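Local coordinates for putative NADH-flavin reductase (Streptococcus pneumoniae TIGR4, PDB 4R01), which is a putative NADH-flavin reductase, an oxidoreductase with a Rossmann fold that probably binds NAD(P)H, at residues Ala5-Asn10 / Asp60-Ala65. Numbering follows the deposited sequence.
Sequences AVIAAN and DAVISA. With SO4 (sulfate ion), chain C.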
ATOM      1  N   ALA A   5     -28.613 -10.493  24.879  1.00 50.16           N
ATOM      2  CA  ALA A   5     -28.133 -11.859  24.751  1.00 45.97           C
ATOM      3  C   ALA A   5     -26.919 -11.882  23.831  1.00 44.98           C
ATOM      4  O   ALA A   5     -26.941 -11.303  22.742  1.00 45.58           O
ATOM      5  CB  ALA A   5     -29.228 -12.768  24.219  1.00 44.55           C
ATOM      6  N   VAL A   6     -25.854 -12.541  24.278  1.00 40.26           N
ATOM      7  CA  VAL A   6     -24.642 -12.642  23.478  1.00 36.07           C
ATOM      8  C   VAL A   6     -24.325 -14.097  23.153  1.00 38.67           C
ATOM      9  O   VAL A   6     -23.972 -14.879  24.035  1.00 42.27           O
ATOM     10  CB  VAL A   6     -23.435 -12.005  24.190  1.00 37.23           C
ATOM     11  CG1 VAL A   6     -22.181 -12.164  23.348  1.00 36.84           C
ATOM     12  CG2 VAL A   6     -23.704 -10.536  24.478  1.00 37.48           C
ATOM     13  N   ILE A   7     -24.462 -14.450  21.879  1.00 39.02           N
ATOM     14  CA  ILE A   7     -24.144 -15.791  21.406  1.00 37.79           C
ATOM     15  C   ILE A   7     -22.628 -15.955  21.315  1.00 38.78           C
ATOM     16  O   ILE A   7     -21.933 -15.053  20.842  1.00 37.11           O
ATOM     17  CB  ILE A   7     -24.796 -16.078  20.034  1.00 37.72           C
ATOM     18  CG1 ILE A   7     -26.256 -16.501  20.208  1.00 41.63           C
ATOM     19  CG2 ILE A   7     -24.054 -17.182  19.298  1.00 39.30           C
ATOM     20  CD1 ILE A   7     -27.194 -15.389  20.609  1.00 42.51           C
ATOM     21  N   ALA A   8     -22.133 -17.100  21.786  1.00 40.88           N
ATOM     22  CA  ALA A   8     -20.699 -17.400  21.838  1.00 41.96           C
ATOM     23  C   ALA A   8     -19.960 -16.411  22.734  1.00 41.96           C
ATOM     24  O   ALA A   8     -18.965 -15.811  22.329  1.00 43.27           O
ATOM     25  CB  ALA A   8     -20.094 -17.415  20.433  1.00 40.90           C
ATOM     26  N   ALA A   9     -20.447 -16.258  23.961  1.00 43.25           N
ATOM     27  CA  ALA A   9     -19.887 -15.293  24.900  1.00 43.74           C
ATOM     28  C   ALA A   9     -18.537 -15.735  25.460  1.00 43.65           C
ATOM     29  O   ALA A   9     -17.849 -14.956  26.118  1.00 41.37           O
ATOM     30  CB  ALA A   9     -20.868 -15.042  26.033  1.00 46.06           C
ATOM     31  N   ASN A  10     -18.163 -16.985  25.208  1.00 44.90           N
ATOM     32  CA  ASN A  10     -16.869 -17.492  25.653  1.00 45.32           C
ATOM     33  C   ASN A  10     -15.756 -17.143  24.677  1.00 41.64           C
ATOM     34  O   ASN A  10     -14.573 -17.197  25.023  1.00 41.52           O
ATOM     35  CB  ASN A  10     -16.927 -19.005  25.857  1.00 47.29           C
ATOM     36  CG  ASN A  10     -17.583 -19.383  27.163  1.00 52.83           C
ATOM     37  OD1 ASN A  10     -17.495 -18.647  28.146  1.00 51.26           O
ATOM     38  ND2 ASN A  10     -18.249 -20.535  27.183  1.00 57.96           N
ATOM     39  N   ASP A  60     -33.860  -6.983  24.514  1.00 70.25           N
ATOM     40  CA  ASP A  60     -33.869  -5.758  23.727  1.00 69.93           C
ATOM     41  C   ASP A  60     -33.038  -5.944  22.463  1.00 63.80           C
ATOM     42  O   ASP A  60     -33.383  -5.436  21.395  1.00 64.24           O
ATOM     43  CB  ASP A  60     -33.338  -4.582  24.547  1.00 64.43           C
ATOM     44  CG  ASP A  60     -34.289  -4.168  25.648  1.00 72.28           C
ATOM     45  OD1 ASP A  60     -35.513  -4.147  25.399  1.00 77.43           O
ATOM     46  OD2 ASP A  60     -33.813  -3.865  26.761  1.00 72.82           O
ATOM     47  N   ALA A  61     -31.943  -6.684  22.593  1.00 56.89           N
ATOM     48  CA  ALA A  61     -31.069  -6.951  21.461  1.00 52.21           C
ATOM     49  C   ALA A  61     -30.312  -8.260  21.637  1.00 47.92           C
ATOM     50  O   ALA A  61     -29.984  -8.657  22.756  1.00 47.96           O
ATOM     51  CB  ALA A  61     -30.092  -5.798  21.262  1.00 51.18           C
ATOM     52  N   VAL A  62     -30.039  -8.926  20.521  1.00 46.17           N
ATOM     53  CA  VAL A  62     -29.245 -10.146  20.520  1.00 43.53           C
ATOM     54  C   VAL A  62     -27.967  -9.936  19.710  1.00 44.52           C
ATOM     55  O   VAL A  62     -28.025  -9.600  18.528  1.00 45.43           O
ATOM     56  CB  VAL A  62     -30.040 -11.333  19.946  1.00 43.45           C
ATOM     57  CG1 VAL A  62     -29.125 -12.517  19.697  1.00 39.10           C
ATOM     58  CG2 VAL A  62     -31.179 -11.715  20.883  1.00 47.34           C
ATOM     59  N   ILE A  63     -26.817 -10.123  20.352  1.00 43.87           N
ATOM     60  CA  ILE A  63     -25.531  -9.919  19.692  1.00 42.12           C
ATOM     61  C   ILE A  63     -24.826 -11.242  19.427  1.00 40.81           C
ATOM     62  O   ILE A  63     -24.438 -11.946  20.358  1.00 41.47           O
ATOM     63  CB  ILE A  63     -24.585  -9.023  20.525  1.00 43.82           C
ATOM     64  CG1 ILE A  63     -25.224  -7.660  20.805  1.00 45.22           C
ATOM     65  CG2 ILE A  63     -23.249  -8.853  19.814  1.00 35.81           C
ATOM     66  CD1 ILE A  63     -25.958  -7.585  22.127  1.00 45.61           C
ATOM     67  N   SER A  64     -24.655 -11.576  18.154  1.00 37.66           N
ATOM     68  CA  SER A  64     -23.973 -12.810  17.796  1.00 36.43           C
ATOM     69  C   SER A  64     -22.491 -12.566  17.539  1.00 40.00           C
ATOM     70  O   SER A  64     -22.113 -11.835  16.623  1.00 42.29           O
ATOM     71  CB  SER A  64     -24.618 -13.452  16.570  1.00 33.32           C
ATOM     72  OG  SER A  64     -23.893 -14.602  16.172  1.00 34.51           O
ATOM     73  N   ALA A  65     -21.661 -13.182  18.372  1.00 39.70           N
ATOM     74  CA  ALA A  65     -20.218 -13.141  18.208  1.00 34.34           C
ATOM     75  C   ALA A  65     -19.735 -14.515  17.772  1.00 35.09           C
ATOM     76  O   ALA A  65     -18.618 -14.924  18.080  1.00 37.25           O
ATOM     77  CB  ALA A  65     -19.542 -12.713  19.499  1.00 36.22           C
TER
HETATM   78  S   SO4 C 301     -19.082 -20.487  23.153  0.99 62.86           S
HETATM   79  O1  SO4 C 301     -19.575 -19.440  24.042  0.99 60.96           O
HETATM   80  O2  SO4 C 301     -20.131 -20.842  22.202  0.99 61.86           O
HETATM   81  O3  SO4 C 301     -17.913 -19.994  22.434  0.99 70.85           O
HETATM   82  O4  SO4 C 301     -18.701 -21.661  23.934  0.99 66.31           O
HETATM   83  O   HOH W   1     -17.000 -14.569  20.445  1.00 37.73           O
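I63 O accepts a hydrogen bond from I7 N at 2.9 Å and also meets the CA hydrogen of V6, with V6 CA at 3.2 Å. I63 N gives the shortest bond, to A5 O at 2.7 Å. A5 N to A61 O and A65 N to I7 O complete the parallel pairing. Strands 3-7 and 61-64 are neighbouring inner strands in the parallel part of a mixed sheet, the core of a Rossmann fold. The loop after the first strand, here A8-N10, usually meets the dinucleotide in such folds and probably does so in this protein. On the face carrying A5, I7, V62 and S64, the tip of I7 crosses obliquely over V62, CD1 to CG1 at 3.6 Å. I7 CG1 sits on the backbone N side (chi1 -82°), which lets CD1 reach back along the strand to V62. F84 of helix 76-88 covers I7, V62 and S64. On the other face V6 CG2 lies 4.3 Å from I63 CB. Beyond I7 the chains part, and a water lies within hydrogen-bonding distance of A8 O and A65 O. N10 N holds O1 of a sulfate at 3.1 Å. R33 N also binds the sulfate, which probably comes from the crystallisation liquor.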